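Local coordinates for chromosome partition protein Smc (Pyrococcus furiosus, PDB 3KTA) that probably serves chromosome condensation and partitioning, its N-terminal part contributing to an ABC-type ATPase domain that here holds the two-headed adenylate kinase inhibitor AP5, at residues I42-L47 and A57-R62; D65-G70 and V106-R111; I84-N87 and G92-I95. All blocks are in the same frame, centred on the assembly; numbering follows the deposited sequence.

Interactions 1 and 2 lie on the same side of the chain's centre and both touch AP5: the first at a phosphate oxygen and one adenine's amino group, the second at the other adenine. They follow one another along the chain and meet where A60 packs on D65 and L66, and M58 on L66. Interaction 3 is on the opposite side, with its centre about 22 Å from that of interaction 1, and is away from the nucleotide. Interaction 1 is buried and mainly polar, with a salt bridge and a water; interaction 2 is partly buried, apolar between its segments and polar toward the ligand; interaction 3 is a buried, purely aromatic pair. The strand 80-87 of interaction 3 neighbours strand 99-106, whose end enters interaction 2.

Interaction 1 of 3, residues I42-L47 and A57-R62; sequences IGDAIL and AMRASR. With AP5 (bis(adenosine)-5'-pentaphosphate), chain E.
The loop 57-62 passes closest to segment 42-47 where the CA atoms of D44 and M58 are 5.5 Å apart, and the D44 side chain leaves the helix toward the loop. Its OD2 accepts a hydrogen bond from R59 NH2 at 2.8 Å on the syn side, part of a salt bridge with the carboxylate and guanidinium planes 44° apart. D44 OD1 accepts a hydrogen bond from a water that also donates to A57 O and accepts from R59 NE, tying both segments together. A bend at chi3 (-66°) swings the guanidinium between D44 and AP5; NH1 reaches AP5 O2E at 2.8 Å while AP5 N6A lies over one guanidinium face. With an alanine in place of D44, R59 would probably lose the carboxylate that steadies its guanidinium beside the phosphate, and K13, which also bridges to OD2, would lose a partner. One helical turn on, L47 CD1 lies 4.0 Å from M58 CG; M58 is modelled as selenomethionine, and an unbranched apolar methionine chain can lie alongside leucine. Helix 39-49 begins within the ATP-binding residues A34 to N41, placing the contact in the nucleotide site of a P-loop, ABC-type ATPase.

Interaction 2 of 3, residues D65-G70 and V106-R111; sequences DLIFAG and VYPDGR. With AP5 (bis(adenosine)-5'-pentaphosphate), chain E.
This is a small apolar contact between the segment around I67, which lies between helix 39-49 and strand 80-87, and the end of strand 99-106 with the turn after it. No hydrogen bond crosses it. The I67 side chain reaches over with CG1 beside its backbone N (chi1 -60°) and chi2 extended, which carries CD1 to 3.6 Å from P108 N and 3.9 Å from P108 CD. Nearer the backbone, I67 CG1 lies 4.3 Å from V106 CG1, a branched pair suited to a buried spot that F48 of helix 39-49 also lines on the V106 side. The turn from Y107 to G110 is type I, with G110 N bonded to Y107 O. Proline fits its second position, and glycine its last, where the positive phi would jam a side chain against the preceding carbonyl. D109 OD1 accepts R111 N in an Asx turn. On the ligand side, AP5 N6B donates to I67 O at 3.0 Å and A69 N donates to AP5 N1B at 3.1 Å, so backbone atoms read the adenine edge. The chemistry divides by direction: the isoleucine side chain seats the segment on the turn by van der Waals contact, while main-chain polar groups recognise the base.

Interaction 3 of 3, residues I84-N87 and G92-I95; sequences IYFN and GFPI
F86 and F93 make the whole of this contact, ring against ring. F93 comes in with its CE1 and CZ over one face of the F86 ring: CE1 lies 3.7 Å from F86 CG, and CZ 3.7 Å from F86 CD1. The centroids are 5.1 Å apart and the planes are inclined at 58°, an oblique meeting. Contact extends to the root of the F86 side chain, since F93 CE1 also lies 3.7 Å from F86 CB. Both CB atoms point toward the other segment and both CG atoms sit beside the backbone N (chi1 -76° for F86, -73° for F93), which brings the rings together although the CA atoms are 9.3 Å apart. Large flat side chains suit such a place, since they can bridge well-separated backbones and bury carbon without needing polar partners. The loop is positioned by a side-chain acceptor, N88 OD1, which takes F93 N, and by a main-chain bond from I95 N to F93 O at 2.7 Å, closing an inverse gamma turn centred on P94. Farther out, F86 packs on I4 of strand 3-10 and on I135, while F93 touches V100 of strand 99-106 and L130 of helix 123-132, so the pair lies between the antiparallel sheet and that helix.

Interaction 1 of 3, residues I42-L47 and A57-R62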
loop_
_atom_site.group_PDB
_atom_site.type_symbol
_atom_site.label_atom_id
_atom_site.label_comp_id
_atom_site.label_asym_id
_atom_site.label_seq_id
_atom_site.Cartn_x
_atom_site.Cartn_y
_atom_site.Cartn_z
ATOM N N ILE A 42 -1.360 -10.190 -5.913
ATOM C CA ILE A 42 -1.319 -9.006 -6.784
ATOM C C ILE A 42 -0.403 -7.932 -6.201
ATOM O O ILE A 42 0.389 -7.324 -6.916
ATOM C CB ILE A 42 -2.727 -8.435 -7.024
ATOM C CG1 ILE A 42 -3.613 -9.481 -7.699
ATOM C CG2 ILE A 42 -2.651 -7.129 -7.828
ATOM C CD1 ILE A 42 -5.058 -9.025 -7.857
ATOM N N GLY A 43 -0.504 -7.697 -4.897
ATOM C CA GLY A 43 0.441 -6.838 -4.219
ATOM C C GLY A 43 1.860 -7.343 -4.380
ATOM O O GLY A 43 2.781 -6.553 -4.568
ATOM N N ASP A 44 2.049 -8.660 -4.303
ATOM C CA ASP A 44 3.400 -9.194 -4.433
ATOM C C ASP A 44 3.953 -8.970 -5.843
ATOM O O ASP A 44 5.168 -8.788 -6.009
ATOM C CB ASP A 44 3.443 -10.683 -4.070
ATOM C CG ASP A 44 3.128 -10.930 -2.611
ATOM O OD1 ASP A 44 3.410 -10.031 -1.790
ATOM O OD2 ASP A 44 2.596 -12.015 -2.298
ATOM N N ALA A 45 3.066 -8.963 -6.837
ATOM C CA ALA A 45 3.475 -8.671 -8.219
ATOM C C ALA A 45 4.039 -7.260 -8.309
ATOM O O ALA A 45 5.020 -7.013 -9.016
ATOM C CB ALA A 45 2.305 -8.863 -9.183
ATOM N N ILE A 46 3.437 -6.334 -7.577
ATOM C CA ILE A 46 3.929 -4.961 -7.529
ATOM C C ILE A 46 5.292 -4.877 -6.831
ATOM O O ILE A 46 6.215 -4.254 -7.350
ATOM C CB ILE A 46 2.907 -4.028 -6.867
ATOM C CG1 ILE A 46 1.621 -4.011 -7.701
ATOM C CG2 ILE A 46 3.511 -2.616 -6.671
ATOM C CD1 ILE A 46 0.457 -3.307 -7.011
ATOM N N LEU A 47 5.423 -5.509 -5.666
ATOM C CA LEU A 47 6.712 -5.550 -4.980
ATOM C C LEU A 47 7.803 -6.109 -5.902
ATOM O O LEU A 47 8.941 -5.595 -5.955
ATOM C CB LEU A 47 6.622 -6.445 -3.739
ATOM C CG LEU A 47 5.742 -5.920 -2.605
ATOM C CD1 LEU A 47 5.751 -6.905 -1.439
ATOM C CD2 LEU A 47 6.223 -4.569 -2.160
ATOM N N ALA A 57 9.585 -11.150 2.001
ATOM C CA ALA A 57 8.557 -10.107 2.002
ATOM C C ALA A 57 7.375 -10.515 1.123
ATOM O O ALA A 57 6.236 -10.107 1.371
ATOM C CB ALA A 57 9.140 -8.773 1.533
HETATM N N MSE A 58 7.657 -11.332 0.109
HETATM C CA MSE A 58 6.653 -11.790 -0.842
HETATM C C MSE A 58 6.221 -13.213 -0.500
HETATM O O MSE A 58 5.586 -13.908 -1.312
HETATM C CB MSE A 58 7.210 -11.701 -2.268
HETATM C CG MSE A 58 7.474 -10.260 -2.709
HETATM SE SE MSE A 58 8.326 -10.064 -4.463
HETATM C CE MSE A 58 10.142 -10.207 -3.921
ATOM N N ARG A 59 6.580 -13.634 0.714
ATOM C CA ARG A 59 6.159 -14.917 1.267
ATOM C C ARG A 59 6.687 -16.113 0.474
ATOM O O ARG A 59 6.009 -17.127 0.324
ATOM C CB ARG A 59 4.635 -14.970 1.409
ATOM C CG ARG A 59 4.110 -13.964 2.423
ATOM C CD ARG A 59 2.610 -13.904 2.401
ATOM N NE ARG A 59 2.142 -13.378 1.120
ATOM C CZ ARG A 59 1.075 -13.825 0.473
ATOM N NH1 ARG A 59 0.344 -14.807 0.978
ATOM N NH2 ARG A 59 0.736 -13.275 -0.682
ATOM N N ALA A 60 7.909 -15.971 -0.024
ATOM C CA ALA A 60 8.602 -17.054 -0.707
ATOM C C ALA A 60 9.903 -17.358 0.031
ATOM O O ALA A 60 10.518 -16.462 0.614
ATOM C CB ALA A 60 8.887 -16.667 -2.143
ATOM N N SER A 61 10.320 -18.619 0.013
ATOM C CA SER A 61 11.590 -18.992 0.633
ATOM C C SER A 61 12.739 -18.441 -0.198
ATOM O O SER A 61 13.706 -17.897 0.336
ATOM C CB SER A 61 11.715 -20.512 0.773
ATOM N N ARG A 62 12.629 -18.593 -1.511
ATOM C CA ARG A 62 13.573 -17.962 -2.425
ATOM C C ARG A 62 12.804 -17.405 -3.610
ATOM O O ARG A 62 11.658 -17.781 -3.848
ATOM C CB ARG A 62 14.646 -18.950 -2.898
ATOM C CG ARG A 62 14.115 -20.054 -3.786
ATOM C CD ARG A 62 13.830 -21.322 -2.999
HETATM P PA AP5 E . -3.423 -18.254 5.069
HETATM O O1A AP5 E . -4.396 -19.412 5.163
HETATM O O2A AP5 E . -2.017 -18.711 4.782
HETATM O O3A AP5 E . -3.820 -17.213 3.891
HETATM P PB AP5 E . -5.317 -16.803 3.552
HETATM O O1B AP5 E . -6.129 -16.685 4.827
HETATM O O2B AP5 E . -5.927 -17.680 2.493
HETATM O O3B AP5 E . -4.853 -15.372 2.971
HETATM P PG AP5 E . -5.868 -14.420 2.252
HETATM O O1G AP5 E . -7.275 -14.731 2.724
HETATM O O2G AP5 E . -5.428 -13.030 2.586
HETATM O O3G AP5 E . -5.742 -14.883 0.746
HETATM P PD AP5 E . -5.386 -14.034 -0.547
HETATM O O1D AP5 E . -6.620 -13.837 -1.374
HETATM O O2D AP5 E . -4.612 -12.777 -0.236
HETATM O O3D AP5 E . -4.468 -15.133 -1.293
HETATM P PE AP5 E . -2.894 -14.988 -1.637
HETATM O O1E AP5 E . -2.752 -13.851 -2.623
HETATM O O2E AP5 E . -2.083 -14.918 -0.394
HETATM O O5F AP5 E . -3.507 -17.322 6.380
HETATM C C5F AP5 E . -2.825 -17.588 7.591
HETATM C C4F AP5 E . -3.121 -16.526 8.651
HETATM O O4F AP5 E . -2.407 -15.344 8.336
HETATM C C3F AP5 E . -4.587 -16.119 8.708
HETATM O O3F AP5 E . -4.868 -15.565 9.978
HETATM C C2F AP5 E . -4.653 -14.999 7.694
HETATM O O2F AP5 E . -5.688 -14.085 7.989
HETATM C C1F AP5 E . -3.281 -14.352 7.819
HETATM N N9A AP5 E . -2.724 -13.961 6.515
HETATM C C8A AP5 E . -3.130 -14.378 5.277
HETATM N N7A AP5 E . -2.330 -13.806 4.351
HETATM C C5A AP5 E . -1.424 -13.025 4.981
HETATM C C6A AP5 E . -0.398 -12.216 4.514
HETATM N N6A AP5 E . -0.249 -12.001 3.204
HETATM N N1A AP5 E . 0.369 -11.527 5.420
HETATM C C2A AP5 E . 0.129 -11.640 6.778
HETATM N N3A AP5 E . -0.892 -12.440 7.242
HETATM C C4A AP5 E . -1.661 -13.117 6.350
HETATM O O5J AP5 E . -2.719 -16.364 -2.451
HETATM C C5J AP5 E . -2.470 -17.581 -1.773
HETATM C C4J AP5 E . -2.472 -18.677 -2.824
HETATM O O4J AP5 E . -1.405 -18.435 -3.739
HETATM C C3J AP5 E . -2.220 -20.050 -2.193
HETATM O O3J AP5 E . -3.146 -20.969 -2.718
HETATM C C2J AP5 E . -0.827 -20.375 -2.677
HETATM O O2J AP5 E . -0.579 -21.770 -2.743
HETATM C C1J AP5 E . -0.795 -19.674 -4.027
HETATM N N9B AP5 E . 0.592 -19.548 -4.491
HETATM C C8B AP5 E . 1.628 -18.827 -3.962
HETATM N N7B AP5 E . 2.728 -19.038 -4.721
HETATM C C5B AP5 E . 2.392 -19.891 -5.719
HETATM C C6B AP5 E . 3.108 -20.455 -6.768
HETATM N N6B AP5 E . 4.420 -20.271 -6.859
HETATM N N1B AP5 E . 2.458 -21.302 -7.625
HETATM C C2B AP5 E . 1.125 -21.616 -7.475
HETATM N N3B AP5 E . 0.421 -21.053 -6.430
HETATM C C4B AP5 E . 1.056 -20.217 -5.580
HETATM O O HOH W 1 3.521 -10.910 0.710
#

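Interaction 2 of 3, residues D65-G70 and V106-R111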
loop_
_atom_site.group_PDB
_atom_site.type_symbol
_atom_site.label_atom_id
_atom_site.label_comp_id
_atom_site.label_asym_id
_atom_site.label_seq_id
_atom_site.Cartn_x
_atom_site.Cartn_y
_atom_site.Cartn_z
ATOM N N ASP A 65 10.702 -19.378 -6.125
ATOM C CA ASP A 65 9.459 -19.945 -5.605
ATOM C C ASP A 65 8.250 -19.123 -6.035
ATOM O O ASP A 65 7.104 -19.531 -5.828
ATOM C CB ASP A 65 9.497 -20.024 -4.079
ATOM C CG ASP A 65 10.458 -21.093 -3.566
ATOM O OD1 ASP A 65 10.673 -22.099 -4.275
ATOM O OD2 ASP A 65 10.982 -20.927 -2.445
ATOM N N LEU A 66 8.510 -17.963 -6.635
ATOM C CA LEU A 66 7.450 -17.120 -7.173
ATOM C C LEU A 66 6.918 -17.647 -8.501
ATOM O O LEU A 66 5.938 -17.137 -9.042
ATOM C CB LEU A 66 7.968 -15.697 -7.355
ATOM C CG LEU A 66 8.343 -14.930 -6.089
ATOM C CD1 LEU A 66 8.885 -13.567 -6.469
ATOM C CD2 LEU A 66 7.138 -14.784 -5.165
ATOM N N ILE A 67 7.588 -18.652 -9.055
ATOM C CA ILE A 67 7.164 -19.186 -10.334
ATOM C C ILE A 67 5.984 -20.122 -10.160
ATOM O O ILE A 67 6.026 -21.035 -9.325
ATOM C CB ILE A 67 8.314 -19.900 -11.066
ATOM C CG1 ILE A 67 9.450 -18.905 -11.321
ATOM C CG2 ILE A 67 7.811 -20.479 -12.369
ATOM C CD1 ILE A 67 10.694 -19.539 -11.953
ATOM N N PHE A 68 4.943 -19.875 -10.946
ATOM C CA PHE A 68 3.733 -20.682 -10.927
ATOM C C PHE A 68 4.006 -22.171 -11.015
ATOM O O PHE A 68 4.665 -22.646 -11.939
ATOM C CB PHE A 68 2.802 -20.294 -12.062
ATOM C CG PHE A 68 1.611 -21.189 -12.185
ATOM C CD1 PHE A 68 0.629 -21.199 -11.198
ATOM C CD2 PHE A 68 1.467 -22.030 -13.282
ATOM C CE1 PHE A 68 -0.483 -22.021 -11.316
ATOM C CE2 PHE A 68 0.356 -22.858 -13.400
ATOM C CZ PHE A 68 -0.611 -22.855 -12.413
ATOM N N ALA A 69 3.468 -22.894 -10.044
ATOM C CA ALA A 69 3.461 -24.344 -10.054
ATOM C C ALA A 69 2.134 -24.739 -9.422
ATOM O O ALA A 69 1.945 -24.562 -8.222
ATOM C CB ALA A 69 4.610 -24.871 -9.250
ATOM N N GLY A 70 1.210 -25.227 -10.243
ATOM C CA GLY A 70 -0.131 -25.562 -9.789
ATOM C C GLY A 70 -0.159 -26.590 -8.676
ATOM O O GLY A 70 -0.916 -26.453 -7.716
ATOM N N VAL A 106 11.887 -13.509 -13.640
ATOM C CA VAL A 106 12.796 -14.329 -12.842
ATOM C C VAL A 106 12.770 -15.769 -13.341
ATOM O O VAL A 106 11.713 -16.306 -13.655
ATOM C CB VAL A 106 12.447 -14.305 -11.337
ATOM C CG1 VAL A 106 11.074 -14.914 -11.100
ATOM C CG2 VAL A 106 13.505 -15.048 -10.542
ATOM N N TYR A 107 13.945 -16.387 -13.401
ATOM C CA TYR A 107 14.083 -17.753 -13.886
ATOM C C TYR A 107 14.247 -18.752 -12.750
ATOM O O TYR A 107 14.552 -18.371 -11.624
ATOM C CB TYR A 107 15.279 -17.841 -14.838
ATOM C CG TYR A 107 15.026 -17.161 -16.158
ATOM C CD1 TYR A 107 15.324 -15.816 -16.340
ATOM C CD2 TYR A 107 14.461 -17.854 -17.217
ATOM C CE1 TYR A 107 15.084 -15.194 -17.553
ATOM C CE2 TYR A 107 14.221 -17.245 -18.427
ATOM C CZ TYR A 107 14.535 -15.912 -18.591
ATOM O OH TYR A 107 14.293 -15.308 -19.804
ATOM N N PRO A 108 14.056 -20.050 -13.051
ATOM C CA PRO A 108 14.187 -21.085 -12.021
ATOM C C PRO A 108 15.519 -21.048 -11.268
ATOM O O PRO A 108 15.579 -21.515 -10.131
ATOM C CB PRO A 108 14.041 -22.380 -12.818
ATOM C CG PRO A 108 13.188 -22.013 -13.970
ATOM C CD PRO A 108 13.557 -20.598 -14.323
ATOM N N ASP A 109 16.568 -20.493 -11.869
ATOM C CA ASP A 109 17.866 -20.438 -11.194
ATOM C C ASP A 109 18.028 -19.207 -10.304
ATOM O O ASP A 109 19.036 -19.054 -9.625
ATOM C CB ASP A 109 19.018 -20.529 -12.195
ATOM C CG ASP A 109 18.996 -19.412 -13.214
ATOM O OD1 ASP A 109 18.397 -18.355 -12.929
ATOM O OD2 ASP A 109 19.584 -19.591 -14.300
ATOM N N GLY A 110 17.030 -18.329 -10.313
ATOM C CA GLY A 110 17.017 -17.201 -9.398
ATOM C C GLY A 110 17.472 -15.873 -9.977
ATOM O O GLY A 110 17.416 -14.844 -9.294
ATOM N N ARG A 111 17.934 -15.888 -11.223
ATOM C CA ARG A 111 18.364 -14.662 -11.886
ATOM C C ARG A 111 17.182 -13.902 -12.489
ATOM O O ARG A 111 16.201 -14.505 -12.948
ATOM C CB ARG A 111 19.419 -14.955 -12.960
ATOM C CG ARG A 111 20.784 -15.314 -12.384
ATOM C CD ARG A 111 21.855 -15.388 -13.466
ATOM N NE ARG A 111 21.712 -16.576 -14.305
ATOM C CZ ARG A 111 22.460 -16.826 -15.378
ATOM N NH1 ARG A 111 23.404 -15.969 -15.746
ATOM N NH2 ARG A 111 22.265 -17.934 -16.083
HETATM P PA AP5 E . -3.423 -18.254 5.069
HETATM O O1A AP5 E . -4.396 -19.412 5.163
HETATM O O2A AP5 E . -2.017 -18.711 4.782
HETATM O O3A AP5 E . -3.820 -17.213 3.891
HETATM P PB AP5 E . -5.317 -16.803 3.552
HETATM O O1B AP5 E . -6.129 -16.685 4.827
HETATM O O2B AP5 E . -5.927 -17.680 2.493
HETATM O O3B AP5 E . -4.853 -15.372 2.971
HETATM P PG AP5 E . -5.868 -14.420 2.252
HETATM O O1G AP5 E . -7.275 -14.731 2.724
HETATM O O2G AP5 E . -5.428 -13.030 2.586
HETATM O O3G AP5 E . -5.742 -14.883 0.746
HETATM P PD AP5 E . -5.386 -14.034 -0.547
HETATM O O1D AP5 E . -6.620 -13.837 -1.374
HETATM O O2D AP5 E . -4.612 -12.777 -0.236
HETATM O O3D AP5 E . -4.468 -15.133 -1.293
HETATM P PE AP5 E . -2.894 -14.988 -1.637
HETATM O O1E AP5 E . -2.752 -13.851 -2.623
HETATM O O2E AP5 E . -2.083 -14.918 -0.394
HETATM O O5F AP5 E . -3.507 -17.322 6.380
HETATM C C5F AP5 E . -2.825 -17.588 7.591
HETATM C C4F AP5 E . -3.121 -16.526 8.651
HETATM O O4F AP5 E . -2.407 -15.344 8.336
HETATM C C3F AP5 E . -4.587 -16.119 8.708
HETATM O O3F AP5 E . -4.868 -15.565 9.978
HETATM C C2F AP5 E . -4.653 -14.999 7.694
HETATM O O2F AP5 E . -5.688 -14.085 7.989
HETATM C C1F AP5 E . -3.281 -14.352 7.819
HETATM N N9A AP5 E . -2.724 -13.961 6.515
HETATM C C8A AP5 E . -3.130 -14.378 5.277
HETATM N N7A AP5 E . -2.330 -13.806 4.351
HETATM C C5A AP5 E . -1.424 -13.025 4.981
HETATM C C6A AP5 E . -0.398 -12.216 4.514
HETATM N N6A AP5 E . -0.249 -12.001 3.204
HETATM N N1A AP5 E . 0.369 -11.527 5.420
HETATM C C2A AP5 E . 0.129 -11.640 6.778
HETATM N N3A AP5 E . -0.892 -12.440 7.242
HETATM C C4A AP5 E . -1.661 -13.117 6.350
HETATM O O5J AP5 E . -2.719 -16.364 -2.451
HETATM C C5J AP5 E . -2.470 -17.581 -1.773
HETATM C C4J AP5 E . -2.472 -18.677 -2.824
HETATM O O4J AP5 E . -1.405 -18.435 -3.739
HETATM C C3J AP5 E . -2.220 -20.050 -2.193
HETATM O O3J AP5 E . -3.146 -20.969 -2.718
HETATM C C2J AP5 E . -0.827 -20.375 -2.677
HETATM O O2J AP5 E . -0.579 -21.770 -2.743
HETATM C C1J AP5 E . -0.795 -19.674 -4.027
HETATM N N9B AP5 E . 0.592 -19.548 -4.491
HETATM C C8B AP5 E . 1.628 -18.827 -3.962
HETATM N N7B AP5 E . 2.728 -19.038 -4.721
HETATM C C5B AP5 E . 2.392 -19.891 -5.719
HETATM C C6B AP5 E . 3.108 -20.455 -6.768
HETATM N N6B AP5 E . 4.420 -20.271 -6.859
HETATM N N1B AP5 E . 2.458 -21.302 -7.625
HETATM C C2B AP5 E . 1.125 -21.616 -7.475
HETATM N N3B AP5 E . 0.421 -21.053 -6.430
HETATM C C4B AP5 E . 1.056 -20.217 -5.580
#

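Interaction 3 of 3, residues I84-N87 and G92-I95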
loop_
_atom_site.group_PDB
_atom_site.type_symbol
_atom_site.label_atom_id
_atom_site.label_comp_id
_atom_site.label_asym_id
_atom_site.label_seq_id
_atom_site.Cartn_x
_atom_site.Cartn_y
_atom_site.Cartn_z
ATOM N N ILE A 84 4.598 -3.767 -15.415
ATOM C CA ILE A 84 3.787 -2.721 -14.823
ATOM C C ILE A 84 3.769 -1.508 -15.763
ATOM O O ILE A 84 4.816 -1.099 -16.288
ATOM C CB ILE A 84 4.279 -2.366 -13.391
ATOM C CG1 ILE A 84 3.296 -1.401 -12.710
ATOM C CG2 ILE A 84 5.725 -1.798 -13.415
ATOM C CD1 ILE A 84 3.564 -1.231 -11.210
ATOM N N TYR A 85 2.579 -0.986 -16.027
ATOM C CA TYR A 85 2.408 0.137 -16.962
ATOM C C TYR A 85 2.034 1.392 -16.173
ATOM O O TYR A 85 0.959 1.450 -15.553
ATOM C CB TYR A 85 1.321 -0.199 -17.996
ATOM C CG TYR A 85 1.708 -1.325 -18.932
ATOM C CD1 TYR A 85 1.808 -2.631 -18.475
ATOM C CD2 TYR A 85 2.001 -1.076 -20.259
ATOM C CE1 TYR A 85 2.178 -3.673 -19.322
ATOM C CE2 TYR A 85 2.375 -2.109 -21.117
ATOM C CZ TYR A 85 2.463 -3.402 -20.641
ATOM O OH TYR A 85 2.830 -4.432 -21.491
ATOM N N PHE A 86 2.923 2.386 -16.170
ATOM C CA PHE A 86 2.637 3.643 -15.491
ATOM C C PHE A 86 2.190 4.708 -16.475
ATOM O O PHE A 86 2.823 4.918 -17.517
ATOM C CB PHE A 86 3.873 4.176 -14.777
ATOM C CG PHE A 86 4.201 3.468 -13.505
ATOM C CD1 PHE A 86 5.168 2.466 -13.483
ATOM C CD2 PHE A 86 3.564 3.821 -12.320
ATOM C CE1 PHE A 86 5.491 1.814 -12.297
ATOM C CE2 PHE A 86 3.888 3.177 -11.129
ATOM C CZ PHE A 86 4.838 2.176 -11.122
ATOM N N ASN A 87 1.131 5.423 -16.127
ATOM C CA ASN A 87 0.870 6.687 -16.795
ATOM C C ASN A 87 1.860 7.744 -16.290
ATOM O O ASN A 87 1.996 7.954 -15.086
ATOM C CB ASN A 87 -0.572 7.131 -16.554
ATOM C CG ASN A 87 -0.913 8.391 -17.307
ATOM O OD1 ASN A 87 -0.354 9.446 -17.037
ATOM N ND2 ASN A 87 -1.839 8.286 -18.253
ATOM N N GLY A 92 6.373 12.581 -13.739
ATOM C CA GLY A 92 6.963 12.190 -12.478
ATOM C C GLY A 92 8.238 11.390 -12.697
ATOM O O GLY A 92 9.210 11.563 -11.966
ATOM N N PHE A 93 8.229 10.496 -13.684
ATOM C CA PHE A 93 9.448 9.795 -14.084
ATOM C C PHE A 93 10.253 10.735 -14.966
ATOM O O PHE A 93 9.688 11.411 -15.841
ATOM C CB PHE A 93 9.139 8.538 -14.910
ATOM C CG PHE A 93 8.566 7.401 -14.116
ATOM C CD1 PHE A 93 7.196 7.222 -14.028
ATOM C CD2 PHE A 93 9.397 6.495 -13.488
ATOM C CE1 PHE A 93 6.659 6.164 -13.308
ATOM C CE2 PHE A 93 8.866 5.436 -12.764
ATOM C CZ PHE A 93 7.496 5.283 -12.666
ATOM N N PRO A 94 11.574 10.763 -14.764
ATOM C CA PRO A 94 12.451 11.599 -15.591
ATOM C C PRO A 94 12.698 10.957 -16.954
ATOM O O PRO A 94 13.844 10.728 -17.359
ATOM C CB PRO A 94 13.738 11.659 -14.776
ATOM C CG PRO A 94 13.766 10.353 -14.037
ATOM C CD PRO A 94 12.316 10.035 -13.719
ATOM N N ILE A 95 11.602 10.664 -17.646
ATOM C CA ILE A 95 11.618 10.031 -18.956
ATOM C C ILE A 95 10.579 10.759 -19.796
ATOM O O ILE A 95 9.442 10.936 -19.352
ATOM C CB ILE A 95 11.217 8.545 -18.871
ATOM C CG1 ILE A 95 12.230 7.753 -18.039
ATOM C CG2 ILE A 95 11.079 7.938 -20.267
ATOM C CD1 ILE A 95 11.801 6.316 -17.779
#